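Local coordinates for Mll7089 protein (Mesorhizobium loti, PDB 2OZ8) that is of unknown function but, as a mandelate racemase-like member of the enolase superfamily, probably binds magnesium and may act as a hydro-lyase, at residues A[29-34]-A[320-325]; A[10-15]-A[61-66]; A[230-235]-A[264-269]. All coordinates share one frame; numbering follows the deposited sequence.

Contact 1 (A[29-34]-A[320-325]); sequences DDVNVA and FQNFDH
Both methyls of V31 converge on one ring carbon: CG1 and CG2 each lie 3.7 Å from F323 CE1. In the two-domain enolase fold this small contact, with 94 Å² buried in all, joins strand 27-40 of the antiparallel N-terminal sheet to the loop that follows strand 313-318 of the barrel. The backbones stay well apart, with 9.1 Å between V31 CA and F323 CA, and the side chains bridge the distance. The valine points from the strand toward the loop, CG1 anti to its backbone N (chi1 -177°), which turns both methyls to the ring. Of the two, CG2 lies in the ring plane at its edge, whereas CG1 approaches obliquely.

The phenyl group is itself set from within the loop. Q321 CB sits 3.5 Å above the ring plane, over its centre, and the ring also stacks with F299. Between Q321 and F323 the chain makes an inverse gamma turn centred on N322, closed by a weak bond from F323 N to Q321 O. Polar links accompany the apolar touch: Q321 OE1 accepts from R17 NH1 and N322 ND2 donates to A16 O, both of strand 5-17; N322 ND2 also donates to P373 O of a loop. V31 also packs on F15 and R17. Beyond CE1 the methyl CG1 has a farther, secondary touch, F323 CZ at 4.1 Å.

Contact 2 (A[10-15]-A[61-66]); sequences ITRFQF and QEIESV
I10 projects from strand 5-17 onto helix 60-70, where I63 and E64 receive it. Its CB lies 3.7 Å from E64 CG, so contact with the helix begins at the first side-chain atom. The branches then divide the work. CG1, beside the backbone N (chi1 -50°), runs past the aliphatic part of the glutamate, 3.6 Å from E64 CG, the two side chains heading in opposite directions. CG2 goes to the other partner and makes the closest apolar approach, 3.5 Å to I63 CG2. The tip, CD1, ends 4.2 Å from that same I63 methyl, so I63 CG2 is met by both of the isoleucine's methyls.

I63 also continues along the strand: its CD1 reaches R12 CG at 4.0 Å, the side chains crossing at about a right angle. It is the aliphatic part of the R12 side chain that touches I63, while R12 N bonds Q60 OE1 of the same helix. The guanidinium grips Q14 OE1 end-on, with NH2 at 2.9 Å and NH1 at 3.2 Å; NH1 meets a lone pair in the carbonyl plane, NH2 comes from 53° above it. Further bonds, from NE to P58 O, NH2 to L57 O and NH1 to R360 O, fix this buried group.

The short axes are 8.6 Å apart and run roughly antiparallel, at 143°. The helix thus packs against the N-terminal antiparallel sheet, in which I10 also touches A34 and L36 of strand 27-40, while E62 forms a salt bridge with R363 of the second subunit.

Contact 3 (A[230-235]-A[264-269]); sequences HDHDGL and AHAADI. With SO4 (sulfate ion), chain C.
L235 and A266 bring the two backbones to 5.3 Å, CA to CA, where the first turn of helix 232-241 meets the loop from helix 255-263 to strand 269-272, in the outer layer of the TIM-barrel-like domain. Both segments carry helix-end motifs. D231 is the N-cap of the first helix, while H265, with positive phi (59°), completes a Schellman motif after the second.

Among the side chains, the H232 imidazole lies between two groups. A264 CB makes a CH-pi contact over one face, 4.0 Å from the ring centroid, and H230 O lies above the opposite face, offset toward the rim. At the ring edge, H232 ND1 donates to sulfate O1 at 2.9 Å, with an N-H...O angle of 155°; R236 NH1 holds the same ion, probably a crystallisation component. With H232 replaced by an alanine, the sulfate is likely to lose one of its donors and the A264 methyl the ring it lies over. Deeper in, L235 CB packs 4.1 Å from A266 CB. The cap is closed by G234 N, which bonds D231 OD1 at 3.0 Å from 64° above the carboxylate plane.

How the contacts relate
Contacts 1 and 2 each draw one segment from the same antiparallel sheet, with centres 15 Å apart: strands 27-40 and 5-17 are neighbours, and V33 O lies 2.7 Å from F13 N and V31 N 2.8 Å from F15 O, both probable hydrogen bonds. Strand 5-17 of this sheet meets helix 60-70, and strand 27-40 meets the barrel loop 320-325. Contact 3 lies across the chain's centre, about 32 Å from contact 1 and 38 Å from contact 2 between centres, wholly within the barrel domain. In enolase relatives the active site lies between barrel and N-terminal domain; contact 1 joins those domains, whereas the sulfate at contact 3 gives no evidence of a substrate site.

Contact 1 (A[29-34]-A[320-325])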
loop_
_atom_site.group_PDB
_atom_site.type_symbol
_atom_site.label_atom_id
_atom_site.label_comp_id
_atom_site.label_asym_id
_atom_site.label_seq_id
_atom_site.Cartn_x
_atom_site.Cartn_y
_atom_site.Cartn_z
ATOM N N ASP A 29 -37.089 -18.153 -21.893
ATOM C CA ASP A 29 -38.543 -18.084 -22.076
ATOM C C ASP A 29 -39.370 -19.055 -21.190
ATOM O O ASP A 29 -40.591 -19.200 -21.372
ATOM C CB ASP A 29 -38.880 -18.246 -23.542
ATOM C CG ASP A 29 -38.385 -19.538 -24.114
ATOM O OD1 ASP A 29 -37.896 -20.403 -23.377
ATOM O OD2 ASP A 29 -38.469 -19.695 -25.339
ATOM N N ASP A 30 -38.713 -19.703 -20.222
ATOM C CA ASP A 30 -39.396 -20.609 -19.278
ATOM C C ASP A 30 -38.943 -20.309 -17.847
ATOM O O ASP A 30 -38.042 -19.541 -17.632
ATOM C CB ASP A 30 -39.111 -22.076 -19.616
ATOM C CG ASP A 30 -37.606 -22.407 -19.587
ATOM O OD1 ASP A 30 -36.815 -21.560 -19.122
ATOM O OD2 ASP A 30 -37.192 -23.489 -20.047
ATOM N N VAL A 31 -39.612 -20.922 -16.884
ATOM C CA VAL A 31 -39.358 -20.739 -15.480
ATOM C C VAL A 31 -39.229 -22.127 -14.886
ATOM O O VAL A 31 -40.062 -22.990 -15.136
ATOM C CB VAL A 31 -40.515 -20.065 -14.827
ATOM C CG1 VAL A 31 -40.216 -19.816 -13.360
ATOM C CG2 VAL A 31 -40.846 -18.770 -15.553
ATOM N N ASN A 32 -38.191 -22.337 -14.097
ATOM C CA ASN A 32 -37.964 -23.602 -13.428
ATOM C C ASN A 32 -37.849 -23.351 -11.942
ATOM O O ASN A 32 -36.919 -22.690 -11.523
ATOM C CB ASN A 32 -36.700 -24.216 -13.976
ATOM C CG ASN A 32 -36.962 -25.035 -15.233
ATOM O OD1 ASN A 32 -37.335 -26.200 -15.150
ATOM N ND2 ASN A 32 -36.741 -24.445 -16.386
ATOM N N VAL A 33 -38.828 -23.807 -11.150
ATOM C CA VAL A 33 -38.937 -23.400 -9.746
ATOM C C VAL A 33 -39.692 -24.447 -8.932
ATOM O O VAL A 33 -40.659 -25.046 -9.417
ATOM C CB VAL A 33 -39.560 -21.971 -9.590
ATOM C CG1 VAL A 33 -41.033 -21.912 -10.037
ATOM C CG2 VAL A 33 -39.429 -21.451 -8.204
ATOM N N ALA A 34 -39.208 -24.700 -7.709
ATOM C CA ALA A 34 -39.865 -25.594 -6.791
ATOM C C ALA A 34 -40.110 -24.902 -5.439
ATOM O O ALA A 34 -39.233 -24.193 -4.912
ATOM C CB ALA A 34 -39.064 -26.873 -6.617
ATOM N N PHE A 320 -42.114 -7.719 -13.367
ATOM C CA PHE A 320 -43.348 -8.101 -14.029
ATOM C C PHE A 320 -43.368 -9.556 -14.484
ATOM O O PHE A 320 -44.006 -9.861 -15.469
ATOM C CB PHE A 320 -43.665 -7.131 -15.202
ATOM C CG PHE A 320 -43.739 -5.711 -14.767
ATOM C CD1 PHE A 320 -44.934 -5.173 -14.356
ATOM C CD2 PHE A 320 -42.580 -4.902 -14.732
ATOM C CE1 PHE A 320 -45.011 -3.883 -13.930
ATOM C CE2 PHE A 320 -42.651 -3.581 -14.289
ATOM C CZ PHE A 320 -43.860 -3.087 -13.871
ATOM N N GLN A 321 -42.710 -10.452 -13.760
ATOM C CA GLN A 321 -42.742 -11.882 -14.146
ATOM C C GLN A 321 -44.147 -12.555 -13.912
ATOM O O GLN A 321 -44.935 -12.095 -13.069
ATOM C CB GLN A 321 -41.596 -12.629 -13.471
ATOM C CG GLN A 321 -40.223 -12.223 -14.026
ATOM C CD GLN A 321 -39.078 -12.649 -13.149
ATOM O OE1 GLN A 321 -38.199 -13.390 -13.592
ATOM N NE2 GLN A 321 -39.074 -12.178 -11.882
ATOM N N ASN A 322 -44.490 -13.574 -14.702
ATOM C CA ASN A 322 -45.809 -14.222 -14.559
ATOM C C ASN A 322 -45.723 -15.289 -13.475
ATOM O O ASN A 322 -45.655 -16.466 -13.786
ATOM C CB ASN A 322 -46.318 -14.824 -15.868
ATOM C CG ASN A 322 -45.418 -15.949 -16.391
ATOM O OD1 ASN A 322 -44.198 -15.911 -16.188
ATOM N ND2 ASN A 322 -46.012 -16.956 -17.075
ATOM N N PHE A 323 -45.749 -14.856 -12.215
ATOM C CA PHE A 323 -45.501 -15.716 -11.034
ATOM C C PHE A 323 -46.679 -15.714 -10.054
ATOM O O PHE A 323 -46.762 -16.555 -9.208
ATOM C CB PHE A 323 -44.241 -15.241 -10.243
ATOM C CG PHE A 323 -42.916 -15.464 -10.946
ATOM C CD1 PHE A 323 -42.822 -16.221 -12.106
ATOM C CD2 PHE A 323 -41.745 -14.927 -10.420
ATOM C CE1 PHE A 323 -41.555 -16.429 -12.758
ATOM C CE2 PHE A 323 -40.507 -15.124 -11.035
ATOM C CZ PHE A 323 -40.409 -15.895 -12.201
ATOM N N ASP A 324 -47.575 -14.757 -10.152
ATOM C CA ASP A 324 -48.512 -14.499 -9.070
ATOM C C ASP A 324 -49.498 -15.653 -8.843
ATOM O O ASP A 324 -49.992 -15.854 -7.725
ATOM C CB ASP A 324 -49.273 -13.183 -9.332
ATOM C CG ASP A 324 -48.389 -11.932 -9.196
ATOM O OD1 ASP A 324 -47.125 -12.014 -9.092
ATOM O OD2 ASP A 324 -48.970 -10.837 -9.183
ATOM N N HIS A 325 -49.791 -16.405 -9.900
ATOM C CA HIS A 325 -50.744 -17.480 -9.824
ATOM C C HIS A 325 -50.320 -18.569 -8.811
ATOM O O HIS A 325 -51.160 -19.393 -8.344
ATOM C CB HIS A 325 -50.959 -18.082 -11.211
ATOM C CG HIS A 325 -49.746 -18.745 -11.759
ATOM N ND1 HIS A 325 -48.643 -18.039 -12.199
ATOM C CD2 HIS A 325 -49.452 -20.058 -11.929
ATOM C CE1 HIS A 325 -47.725 -18.888 -12.615
ATOM N NE2 HIS A 325 -48.190 -20.120 -12.464
#

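Contact 2 (A[10-15]-A[61-66])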
loop_
_atom_site.group_PDB
_atom_site.type_symbol
_atom_site.label_atom_id
_atom_site.label_comp_id
_atom_site.label_asym_id
_atom_site.label_seq_id
_atom_site.Cartn_x
_atom_site.Cartn_y
_atom_site.Cartn_z
ATOM N N ILE A 10 -41.687 -30.728 -1.294
ATOM C CA ILE A 10 -41.205 -30.079 -2.511
ATOM C C ILE A 10 -42.226 -30.134 -3.649
ATOM O O ILE A 10 -42.646 -31.216 -4.089
ATOM C CB ILE A 10 -39.873 -30.664 -3.009
ATOM C CG1 ILE A 10 -38.810 -30.738 -1.882
ATOM C CG2 ILE A 10 -39.353 -29.875 -4.269
ATOM C CD1 ILE A 10 -38.102 -29.446 -1.565
ATOM N N THR A 11 -42.621 -28.978 -4.159
ATOM C CA THR A 11 -43.503 -28.976 -5.307
ATOM C C THR A 11 -42.818 -28.362 -6.506
ATOM O O THR A 11 -42.492 -27.170 -6.488
ATOM C CB THR A 11 -44.822 -28.244 -5.020
ATOM O OG1 THR A 11 -45.354 -28.705 -3.779
ATOM C CG2 THR A 11 -45.805 -28.549 -6.083
ATOM N N ARG A 12 -42.637 -29.170 -7.550
ATOM C CA ARG A 12 -41.930 -28.748 -8.740
ATOM C C ARG A 12 -42.840 -28.068 -9.776
ATOM O O ARG A 12 -43.910 -28.581 -10.077
ATOM C CB ARG A 12 -41.230 -29.947 -9.330
ATOM C CG ARG A 12 -40.236 -29.639 -10.384
ATOM C CD ARG A 12 -39.896 -30.881 -11.158
ATOM N NE ARG A 12 -38.952 -30.611 -12.242
ATOM C CZ ARG A 12 -39.287 -30.121 -13.433
ATOM N NH1 ARG A 12 -40.560 -29.840 -13.712
ATOM N NH2 ARG A 12 -38.353 -29.942 -14.356
ATOM N N PHE A 13 -42.399 -26.926 -10.308
ATOM C CA PHE A 13 -43.039 -26.200 -11.414
ATOM C C PHE A 13 -42.070 -26.021 -12.626
ATOM O O PHE A 13 -40.832 -25.890 -12.484
ATOM C CB PHE A 13 -43.542 -24.835 -10.933
ATOM C CG PHE A 13 -44.508 -24.912 -9.747
ATOM C CD1 PHE A 13 -45.862 -25.151 -9.941
ATOM C CD2 PHE A 13 -44.048 -24.774 -8.448
ATOM C CE1 PHE A 13 -46.743 -25.253 -8.866
ATOM C CE2 PHE A 13 -44.918 -24.867 -7.370
ATOM C CZ PHE A 13 -46.267 -25.109 -7.584
ATOM N N GLN A 14 -42.616 -26.033 -13.827
ATOM C CA GLN A 14 -41.803 -25.822 -15.019
ATOM C C GLN A 14 -42.808 -25.303 -16.056
ATOM O O GLN A 14 -43.633 -26.065 -16.541
ATOM C CB GLN A 14 -41.120 -27.105 -15.488
ATOM C CG GLN A 14 -40.260 -26.926 -16.779
ATOM C CD GLN A 14 -39.685 -28.248 -17.355
ATOM O OE1 GLN A 14 -39.801 -29.326 -16.772
ATOM N NE2 GLN A 14 -39.083 -28.151 -18.504
ATOM N N PHE A 15 -42.754 -24.007 -16.352
ATOM C CA PHE A 15 -43.734 -23.369 -17.228
ATOM C C PHE A 15 -43.158 -22.295 -18.143
ATOM O O PHE A 15 -42.118 -21.731 -17.854
ATOM C CB PHE A 15 -44.884 -22.806 -16.414
ATOM C CG PHE A 15 -44.477 -21.826 -15.314
ATOM C CD1 PHE A 15 -44.568 -20.431 -15.522
ATOM C CD2 PHE A 15 -44.084 -22.285 -14.041
ATOM C CE1 PHE A 15 -44.308 -19.496 -14.471
ATOM C CE2 PHE A 15 -43.774 -21.379 -12.988
ATOM C CZ PHE A 15 -43.894 -19.968 -13.216
ATOM N N GLN A 61 -38.893 -35.861 -7.482
ATOM C CA GLN A 61 -38.314 -36.916 -6.676
ATOM C C GLN A 61 -36.778 -36.764 -6.498
ATOM O O GLN A 61 -36.231 -37.088 -5.435
ATOM C CB GLN A 61 -38.694 -38.306 -7.259
ATOM C CG GLN A 61 -38.415 -39.518 -6.324
ATOM C CD GLN A 61 -38.618 -40.906 -7.003
ATOM O OE1 GLN A 61 -39.748 -41.350 -7.273
ATOM N NE2 GLN A 61 -37.519 -41.602 -7.233
ATOM N N GLU A 62 -36.089 -36.318 -7.552
ATOM C CA GLU A 62 -34.667 -36.085 -7.472
ATOM C C GLU A 62 -34.413 -34.923 -6.455
ATOM O O GLU A 62 -33.568 -35.056 -5.567
ATOM C CB GLU A 62 -34.092 -35.834 -8.872
ATOM C CG GLU A 62 -32.558 -35.827 -9.010
ATOM C CD GLU A 62 -31.797 -36.996 -8.285
ATOM O OE1 GLU A 62 -32.341 -38.130 -8.046
ATOM O OE2 GLU A 62 -30.621 -36.751 -7.941
ATOM N N ILE A 63 -35.196 -33.843 -6.548
ATOM C CA ILE A 63 -35.126 -32.716 -5.621
ATOM C C ILE A 63 -35.332 -33.164 -4.146
ATOM O O ILE A 63 -34.559 -32.788 -3.238
ATOM C CB ILE A 63 -36.159 -31.631 -5.998
ATOM C CG1 ILE A 63 -35.975 -31.171 -7.454
ATOM C CG2 ILE A 63 -36.032 -30.428 -5.077
ATOM C CD1 ILE A 63 -37.025 -30.165 -7.977
ATOM N N GLU A 64 -36.366 -33.975 -3.917
ATOM C CA GLU A 64 -36.669 -34.493 -2.598
ATOM C C GLU A 64 -35.533 -35.366 -2.028
ATOM O O GLU A 64 -35.224 -35.279 -0.848
ATOM C CB GLU A 64 -38.016 -35.234 -2.585
ATOM C CG GLU A 64 -39.195 -34.307 -2.475
ATOM C CD GLU A 64 -40.602 -34.959 -2.641
ATOM O OE1 GLU A 64 -40.742 -36.063 -3.230
ATOM O OE2 GLU A 64 -41.587 -34.317 -2.147
ATOM N N SER A 65 -34.908 -36.188 -2.857
ATOM C CA SER A 65 -33.860 -37.070 -2.381
ATOM C C SER A 65 -32.573 -36.326 -2.045
ATOM O O SER A 65 -31.895 -36.657 -1.092
ATOM C CB SER A 65 -33.608 -38.173 -3.396
ATOM O OG SER A 65 -34.787 -38.995 -3.468
ATOM N N VAL A 66 -32.249 -35.308 -2.817
ATOM C CA VAL A 66 -31.060 -34.518 -2.574
ATOM C C VAL A 66 -31.281 -33.658 -1.325
ATOM O O VAL A 66 -30.460 -33.652 -0.418
ATOM C CB VAL A 66 -30.713 -33.696 -3.820
ATOM C CG1 VAL A 66 -29.576 -32.752 -3.555
ATOM C CG2 VAL A 66 -30.367 -34.652 -4.981
#

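Contact 3 (A[230-235]-A[264-269])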
loop_
_atom_site.group_PDB
_atom_site.type_symbol
_atom_site.label_atom_id
_atom_site.label_comp_id
_atom_site.label_asym_id
_atom_site.label_seq_id
_atom_site.Cartn_x
_atom_site.Cartn_y
_atom_site.Cartn_z
ATOM N N HIS A 230 -15.009 -9.391 -10.955
ATOM C CA HIS A 230 -13.768 -9.585 -10.273
ATOM C C HIS A 230 -12.793 -8.452 -10.598
ATOM O O HIS A 230 -11.697 -8.393 -10.023
ATOM C CB HIS A 230 -13.217 -10.975 -10.639
ATOM C CG HIS A 230 -14.116 -12.105 -10.200
ATOM N ND1 HIS A 230 -14.594 -12.222 -8.899
ATOM C CD2 HIS A 230 -14.635 -13.157 -10.890
ATOM C CE1 HIS A 230 -15.362 -13.300 -8.812
ATOM N NE2 HIS A 230 -15.408 -13.883 -10.005
ATOM N N ASP A 231 -13.198 -7.538 -11.501
ATOM C CA ASP A 231 -12.307 -6.458 -11.884
ATOM C C ASP A 231 -12.418 -5.275 -10.907
ATOM O O ASP A 231 -13.035 -4.227 -11.208
ATOM C CB ASP A 231 -12.523 -6.011 -13.318
ATOM C CG ASP A 231 -11.454 -5.036 -13.762
ATOM O OD1 ASP A 231 -10.451 -4.872 -13.036
ATOM O OD2 ASP A 231 -11.588 -4.432 -14.831
ATOM N N HIS A 232 -11.787 -5.455 -9.741
ATOM C CA HIS A 232 -11.874 -4.479 -8.666
ATOM C C HIS A 232 -11.137 -3.212 -9.078
ATOM O O HIS A 232 -11.634 -2.109 -8.883
ATOM C CB HIS A 232 -11.311 -5.044 -7.366
ATOM C CG HIS A 232 -12.094 -6.181 -6.801
ATOM N ND1 HIS A 232 -11.584 -7.015 -5.826
ATOM C CD2 HIS A 232 -13.343 -6.642 -7.071
ATOM C CE1 HIS A 232 -12.494 -7.917 -5.500
ATOM N NE2 HIS A 232 -13.561 -7.724 -6.250
ATOM N N ASP A 233 -9.976 -3.358 -9.698
ATOM C CA ASP A 233 -9.263 -2.168 -10.127
ATOM C C ASP A 233 -10.152 -1.349 -11.081
ATOM O O ASP A 233 -10.291 -0.153 -10.921
ATOM C CB ASP A 233 -7.911 -2.493 -10.751
ATOM C CG ASP A 233 -7.247 -1.258 -11.345
ATOM O OD1 ASP A 233 -6.703 -0.436 -10.600
ATOM O OD2 ASP A 233 -7.316 -1.073 -12.569
ATOM N N GLY A 234 -10.758 -2.001 -12.065
ATOM C CA GLY A 234 -11.663 -1.305 -12.929
ATOM C C GLY A 234 -12.883 -0.721 -12.239
ATOM O O GLY A 234 -13.373 0.322 -12.655
ATOM N N LEU A 235 -13.408 -1.385 -11.208
ATOM C CA LEU A 235 -14.633 -0.884 -10.588
ATOM C C LEU A 235 -14.282 0.390 -9.831
ATOM O O LEU A 235 -15.042 1.384 -9.911
ATOM C CB LEU A 235 -15.371 -1.929 -9.721
ATOM C CG LEU A 235 -16.180 -2.980 -10.499
ATOM C CD1 LEU A 235 -16.455 -4.225 -9.627
ATOM C CD2 LEU A 235 -17.455 -2.499 -11.084
ATOM N N ALA A 264 -12.580 -4.091 -0.951
ATOM C CA ALA A 264 -11.899 -3.558 -2.086
ATOM C C ALA A 264 -12.408 -2.168 -2.476
ATOM O O ALA A 264 -11.868 -1.591 -3.426
ATOM C CB ALA A 264 -12.047 -4.543 -3.282
ATOM N N HIS A 265 -13.416 -1.628 -1.787
ATOM C CA HIS A 265 -13.960 -0.282 -2.093
ATOM C C HIS A 265 -14.490 -0.135 -3.519
ATOM O O HIS A 265 -14.372 0.923 -4.117
ATOM C CB HIS A 265 -12.939 0.814 -1.794
ATOM C CG HIS A 265 -12.339 0.700 -0.429
ATOM N ND1 HIS A 265 -13.052 0.977 0.725
ATOM C CD2 HIS A 265 -11.111 0.290 -0.032
ATOM C CE1 HIS A 265 -12.282 0.737 1.772
ATOM N NE2 HIS A 265 -11.094 0.344 1.336
ATOM N N ALA A 266 -15.113 -1.206 -4.013
ATOM C CA ALA A 266 -15.406 -1.448 -5.416
ATOM C C ALA A 266 -16.888 -1.243 -5.805
ATOM O O ALA A 266 -17.314 -1.633 -6.883
ATOM C CB ALA A 266 -14.955 -2.869 -5.764
ATOM N N ALA A 267 -17.667 -0.607 -4.946
ATOM C CA ALA A 267 -19.062 -0.405 -5.211
ATOM C C ALA A 267 -19.483 0.895 -4.599
ATOM O O ALA A 267 -19.158 1.163 -3.446
ATOM C CB ALA A 267 -19.879 -1.535 -4.555
ATOM N N ASP A 268 -20.214 1.701 -5.353
ATOM C CA ASP A 268 -20.956 2.794 -4.737
ATOM C C ASP A 268 -22.228 2.256 -4.108
ATOM O O ASP A 268 -22.693 2.797 -3.114
ATOM C CB ASP A 268 -21.344 3.858 -5.762
ATOM C CG ASP A 268 -20.166 4.592 -6.330
ATOM O OD1 ASP A 268 -19.221 4.951 -5.599
ATOM O OD2 ASP A 268 -20.202 4.855 -7.539
ATOM N N ILE A 269 -22.818 1.231 -4.707
ATOM C CA ILE A 269 -24.037 0.607 -4.157
ATOM C C ILE A 269 -23.806 -0.901 -4.227
ATOM O O ILE A 269 -23.236 -1.353 -5.215
ATOM C CB ILE A 269 -25.317 0.887 -4.975
ATOM C CG1 ILE A 269 -25.584 2.363 -5.146
ATOM C CG2 ILE A 269 -26.600 0.197 -4.338
ATOM C CD1 ILE A 269 -26.433 2.614 -6.304
HETATM S S SO4 C . -7.899 -5.808 -5.169
HETATM O O1 SO4 C . -8.686 -6.998 -5.465
HETATM O O2 SO4 C . -6.618 -6.252 -4.593
HETATM O O3 SO4 C . -7.690 -5.046 -6.404
HETATM O O4 SO4 C . -8.636 -5.045 -4.152
#